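Local coordinates for Alpha/beta hydrolase fold-3 domain-containing protein (Enterococcus faecalis, PDB 2QRU) that is of unknown function but has an alpha/beta hydrolase fold, and so probably hydrolyses a substrate not yet identified, at residues 65-71 / 159-165; 124-128 / 270-274. All blocks are in the same frame, centred on the assembly; numbering follows the deposited sequence. Where two conformers were deposited one is given.

Interaction 1 (65-71 / 159-165)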
# COMPACT_ATOMS: atom_id res chain seq x y z
N ASP A 65 9.28 3.58 -3.37
CA ASP A 65 9.57 2.21 -3.81
C ASP A 65 9.58 1.25 -2.63
O ASP A 65 10.02 1.61 -1.53
CB ASP A 65 10.99 2.12 -4.40
CG ASP A 65 11.14 2.75 -5.78
OD1 ASP A 65 10.16 3.08 -6.47
OD2 ASP A 65 12.31 2.89 -6.18
N TYR A 66 9.20 -0.00 -2.89
CA TYR A 66 9.52 -1.08 -1.97
C TYR A 66 9.91 -2.35 -2.75
O TYR A 66 9.58 -2.51 -3.94
CB TYR A 66 8.37 -1.28 -0.98
CG TYR A 66 7.02 -1.60 -1.61
CD1 TYR A 66 6.72 -2.90 -2.07
CD2 TYR A 66 6.02 -0.59 -1.73
CE1 TYR A 66 5.48 -3.21 -2.61
CE2 TYR A 66 4.76 -0.91 -2.26
CZ TYR A 66 4.49 -2.21 -2.69
OH TYR A 66 3.24 -2.52 -3.18
N LEU A 67 10.66 -3.23 -2.10
CA LEU A 67 11.13 -4.45 -2.76
C LEU A 67 9.96 -5.40 -3.08
O LEU A 67 8.93 -5.40 -2.36
CB LEU A 67 12.18 -5.15 -1.89
CG LEU A 67 13.50 -4.37 -1.78
CD1 LEU A 67 14.39 -5.05 -0.76
CD2 LEU A 67 14.24 -4.26 -3.15
N LEU A 68 10.13 -6.21 -4.13
CA LEU A 68 9.07 -7.08 -4.61
C LEU A 68 9.47 -8.54 -4.53
O LEU A 68 10.63 -8.89 -4.75
CB LEU A 68 8.66 -6.74 -6.05
CG LEU A 68 8.21 -5.30 -6.31
CD1 LEU A 68 7.98 -5.10 -7.79
CD2 LEU A 68 6.94 -4.96 -5.49
N ALA A 69 8.47 -9.35 -4.18
CA ALA A 69 8.57 -10.81 -4.15
C ALA A 69 8.37 -11.37 -5.56
O ALA A 69 7.81 -10.69 -6.44
CB ALA A 69 7.54 -11.37 -3.15
N PRO A 70 8.83 -12.62 -5.82
CA PRO A 70 9.56 -13.54 -4.92
C PRO A 70 11.03 -13.18 -4.73
O PRO A 70 11.70 -13.82 -3.91
CB PRO A 70 9.45 -14.89 -5.66
CG PRO A 70 9.46 -14.49 -7.14
CD PRO A 70 8.69 -13.16 -7.19
N ASN A 71 11.52 -12.20 -5.51
CA ASN A 71 12.94 -11.77 -5.52
C ASN A 71 13.40 -11.43 -4.11
O ASN A 71 14.51 -11.81 -3.70
CB ASN A 71 13.16 -10.60 -6.47
CG ASN A 71 12.62 -10.85 -7.86
OD1 ASN A 71 11.49 -11.32 -8.02
ND2 ASN A 71 13.42 -10.53 -8.88
N ASP A 159 12.30 -11.92 -14.38
CA ASP A 159 13.36 -12.29 -13.45
C ASP A 159 12.84 -12.41 -12.02
O ASP A 159 12.15 -11.50 -11.51
CB ASP A 159 14.50 -11.27 -13.47
CG ASP A 159 15.51 -11.54 -12.36
OD1 ASP A 159 16.13 -12.63 -12.37
OD2 ASP A 159 15.63 -10.70 -11.45
N GLN A 160 13.21 -13.52 -11.37
CA GLN A 160 12.85 -13.77 -9.97
C GLN A 160 14.05 -13.71 -9.01
O GLN A 160 13.90 -13.90 -7.80
CB GLN A 160 12.15 -15.14 -9.83
CG GLN A 160 10.87 -15.29 -10.63
CD GLN A 160 10.19 -16.63 -10.41
OE1 GLN A 160 10.26 -17.22 -9.34
NE2 GLN A 160 9.51 -17.12 -11.44
N THR A 161 15.23 -13.42 -9.55
CA THR A 161 16.47 -13.52 -8.79
C THR A 161 16.90 -12.22 -8.12
O THR A 161 17.03 -12.17 -6.89
CB THR A 161 17.62 -14.04 -9.68
OG1 THR A 161 17.16 -15.18 -10.42
CG2 THR A 161 18.83 -14.41 -8.83
N LYS A 162 17.13 -11.18 -8.94
CA LYS A 162 17.77 -9.96 -8.45
C LYS A 162 16.72 -9.05 -7.79
O LYS A 162 15.54 -9.11 -8.17
CB LYS A 162 18.47 -9.22 -9.59
CG LYS A 162 19.50 -10.09 -10.35
CD LYS A 162 19.73 -9.51 -11.73
CE LYS A 162 20.47 -10.52 -12.60
NZ LYS A 162 21.08 -9.91 -13.81
N PRO A 163 17.13 -8.21 -6.81
CA PRO A 163 16.17 -7.31 -6.14
C PRO A 163 15.51 -6.35 -7.11
O PRO A 163 16.16 -5.87 -8.05
CB PRO A 163 17.07 -6.49 -5.19
CG PRO A 163 18.21 -7.42 -4.90
CD PRO A 163 18.49 -8.04 -6.25
N VAL A 164 14.24 -6.04 -6.87
CA VAL A 164 13.48 -5.17 -7.77
C VAL A 164 12.77 -4.09 -6.94
O VAL A 164 11.98 -4.40 -6.05
CB VAL A 164 12.46 -5.98 -8.63
CG1 VAL A 164 11.63 -5.01 -9.54
CG2 VAL A 164 13.18 -7.06 -9.49
N TRP A 165 13.10 -2.83 -7.23
CA TRP A 165 12.56 -1.66 -6.50
C TRP A 165 11.32 -1.09 -7.14
O TRP A 165 10.56 -0.35 -6.49
CB TRP A 165 13.59 -0.53 -6.43
CG TRP A 165 14.68 -0.67 -5.43
CD1 TRP A 165 16.01 -0.83 -5.69
CD2 TRP A 165 14.55 -0.67 -4.00
NE1 TRP A 165 16.72 -0.90 -4.51
CE2 TRP A 165 15.85 -0.80 -3.46
CE3 TRP A 165 13.47 -0.54 -3.11
CZ2 TRP A 165 16.09 -0.85 -2.08
CZ3 TRP A 165 13.72 -0.59 -1.75
CH2 TRP A 165 15.00 -0.73 -1.25
O HOH W 1 8.12 -0.96 -5.52
O HOH W 2 12.96 -7.53 -4.96
O HOH W 3 16.65 -10.83 -4.79

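Interaction 2 (124-128 / 270-274)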
# COMPACT_ATOMS: atom_id res chain seq x y z
N PRO A 124 2.75 8.04 12.61
CA PRO A 124 2.04 8.84 11.59
C PRO A 124 0.94 9.66 12.25
O PRO A 124 0.41 9.23 13.28
CB PRO A 124 1.41 7.79 10.67
CG PRO A 124 2.29 6.52 10.89
CD PRO A 124 2.62 6.59 12.36
N GLN A 125 0.58 10.80 11.65
CA GLN A 125 -0.53 11.61 12.12
C GLN A 125 -1.86 10.93 11.79
O GLN A 125 -2.84 11.07 12.54
CB GLN A 125 -0.48 13.03 11.50
CG GLN A 125 -1.54 14.00 12.06
CD GLN A 125 -1.71 15.31 11.25
OE1 GLN A 125 -1.56 15.34 10.01
NE2 GLN A 125 -2.08 16.39 11.94
N PHE A 126 -1.89 10.26 10.63
CA PHE A 126 -3.09 9.59 10.15
C PHE A 126 -2.74 8.58 9.07
O PHE A 126 -1.60 8.58 8.54
CB PHE A 126 -4.08 10.61 9.59
CG PHE A 126 -3.54 11.36 8.39
CD1 PHE A 126 -3.70 10.84 7.09
CD2 PHE A 126 -2.92 12.59 8.57
CE1 PHE A 126 -3.19 11.55 5.96
CE2 PHE A 126 -2.41 13.30 7.49
CZ PHE A 126 -2.54 12.78 6.17
N LEU A 127 -3.71 7.76 8.74
CA LEU A 127 -3.53 6.66 7.79
C LEU A 127 -4.67 6.65 6.79
O LEU A 127 -5.81 6.99 7.18
CB LEU A 127 -3.55 5.33 8.54
CG LEU A 127 -2.58 5.14 9.74
CD1 LEU A 127 -2.91 3.82 10.43
CD2 LEU A 127 -1.13 5.18 9.17
N VAL A 128 -4.42 6.28 5.53
CA VAL A 128 -5.52 6.17 4.56
C VAL A 128 -5.35 4.80 3.90
O VAL A 128 -4.32 4.52 3.29
CB VAL A 128 -5.46 7.32 3.50
CG1 VAL A 128 -6.57 7.14 2.45
CG2 VAL A 128 -5.55 8.71 4.19
N TRP A 270 -12.68 14.38 5.19
CA TRP A 270 -11.99 13.76 6.35
C TRP A 270 -10.57 14.33 6.48
O TRP A 270 -10.11 14.60 7.63
CB TRP A 270 -11.94 12.25 6.13
CG TRP A 270 -11.30 11.46 7.25
CD1 TRP A 270 -11.92 10.94 8.35
CD2 TRP A 270 -9.93 11.06 7.31
NE1 TRP A 270 -11.00 10.25 9.12
CE2 TRP A 270 -9.77 10.31 8.52
CE3 TRP A 270 -8.81 11.28 6.50
CZ2 TRP A 270 -8.56 9.75 8.89
CZ3 TRP A 270 -7.57 10.70 6.87
CH2 TRP A 270 -7.47 9.95 8.07
N LEU A 271 -9.87 14.51 5.36
CA LEU A 271 -8.51 15.08 5.39
C LEU A 271 -8.53 16.49 5.96
O LEU A 271 -7.64 16.87 6.75
CB LEU A 271 -7.87 15.11 4.01
CG LEU A 271 -7.37 13.79 3.45
CD1 LEU A 271 -6.92 14.06 2.03
CD2 LEU A 271 -6.21 13.22 4.28
N LYS A 272 -9.55 17.26 5.59
CA LYS A 272 -9.70 18.63 6.12
C LYS A 272 -9.93 18.69 7.65
O LYS A 272 -9.77 19.75 8.25
CB LYS A 272 -10.81 19.40 5.36
CG LYS A 272 -10.37 19.75 3.94
CD LYS A 272 -11.52 20.45 3.16
CE LYS A 272 -11.01 21.22 1.92
NZ LYS A 272 -10.22 20.38 0.99
N GLU A 273 -10.30 17.56 8.27
CA GLU A 273 -10.45 17.48 9.73
C GLU A 273 -9.19 16.98 10.46
O GLU A 273 -9.20 16.91 11.68
CB GLU A 273 -11.70 16.66 10.12
CG GLU A 273 -12.98 17.35 9.57
CD GLU A 273 -14.31 16.70 10.02
OE1 GLU A 273 -14.28 15.73 10.81
OE2 GLU A 273 -15.37 17.21 9.57
N ARG A 274 -8.12 16.68 9.74
CA ARG A 274 -6.85 16.31 10.43
C ARG A 274 -6.31 17.42 11.30
O ARG A 274 -6.59 18.63 11.12
CB ARG A 274 -5.76 15.88 9.44
CG ARG A 274 -6.11 14.67 8.60
CD ARG A 274 -6.66 13.46 9.41
NE ARG A 274 -8.13 13.50 9.50
CZ ARG A 274 -8.87 12.98 10.48
NH1 ARG A 274 -8.31 12.38 11.55
NH2 ARG A 274 -10.21 13.05 10.42
OXT ARG A 274 -5.56 17.07 12.25
O HOH W 4 -5.52 12.36 12.42

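Interaction 1 (65-71 / 159-165)
A cap-like insertion, running from strand 127-130 to helix 173-181, meets the loop after strand 59-64 through N71 with D159 and K162 and through L67 with W165. Both segments are irregular, the second being part of the long insertion. N71 and D159-K162 carry the polar end. The amide of N71 spends both N-H groups on backbone carbonyls, ND2 lying 2.6 Å from K162 O and 3.1 Å from D159 O. Each bond is nearly straight at the hydrogen, and both acceptors lie near the amide plane, although ND2 stands well above the carbonyl plane of D159. With OD1 bonded to R172, the flat amide is held from both ends. The carboxylate of D159 shapes the turn that presents these carbonyls: OD1 takes the backbone N of T161 in an Asx turn, and OD2 receives K162 N on its syn lone pair.

At the other end, L67 sets CD2 over the six-membered ring of W165, 3.6 Å from its centroid and 9° off the ring normal, a CH-pi contact. CG of L67 sits beside the backbone N (chi1 -68°); chi2 of 172° sends CD1 out along the extended direction, so the other branch, CD2, is the one laid over the ring. Between these ends the backbones are joined by one weak bond, L68 N to V164 O at 3.2 Å, and by water 2, which accepts from V164 N and donates to L68 O, 2.7 Å from each. Water 1 accepts from Y66 N and lies within bonding distance of W165 O. Beyond the contact, D65 is salt-bridged to K43, and Y66 stacks on H34. Such an insertion after the sixth strand, packed over the loop that follows strand 59-64, is consistent with the cap of an alpha/beta hydrolase.

Interaction 2 (124-128 / 270-274)
F126 and W270 meet obliquely, with ring planes 81° apart and the phenyl centroid 5.9 Å from that of the six-membered indole ring, neither a stack nor a T-shape. The far rim of the indole does the touching: W270 CH2 comes 3.8 Å from F126 CB, while CZ3 lies 3.9 Å from V128 CG2. V128 and W270 run past one another in opposite directions. CG of F126 lies between its backbone N and carbonyl carbon (chi1 63°), swinging the ring toward the helix end, and chi2 of 87° sets its plane so that R274 CG stands over one face, 4.2 Å from the ring centroid. L271 reaches the same ring with CD2, 3.8 Å from CE1 of F126.

R274 bends at chi2 and chi3, bringing its guanidinium back over the indole, with NH2 3.2 Å above the ring plane near its rim. NE and NH2 both bond side-on to W270 O, which also accepts the backbone N of E273; these three donors fix the end of the chain against the last helical turn. NH1 reaches across through water 4, which donates to Q125 O. No direct hydrogen bond joins the segments. F214 of the adjacent strand 213-218 packs on W270, and Y59 of strand 59-64 meets the F126 ring edge-to-face. This is the helix-on-sheet packing of an alpha/beta hydrolase, the C-terminal helix 258-272 lying against the central sheet.

Interactions 1 and 2 lie on opposite sides of the chain's centre, their own centres about 31 Å apart and their nearest atoms about 12 Å apart, so neither touches the other. Their segments alternate along the chain: 124-128 falls between 65-71 and 159-165, and strand 127-130 precedes the insertion that contains 159-165. A possible active site lies near both. S104, H249 and D221 have the geometry of a Ser-His-Asp triad, unconfirmed here, with S104 on a GxSxG elbow. Y66 of interaction 1 lies near that triad without touching it, its side chain about 6 Å from a bound phosphate, probably from crystallisation. In interaction 2, V128 lies near the elbow, likewise without contact.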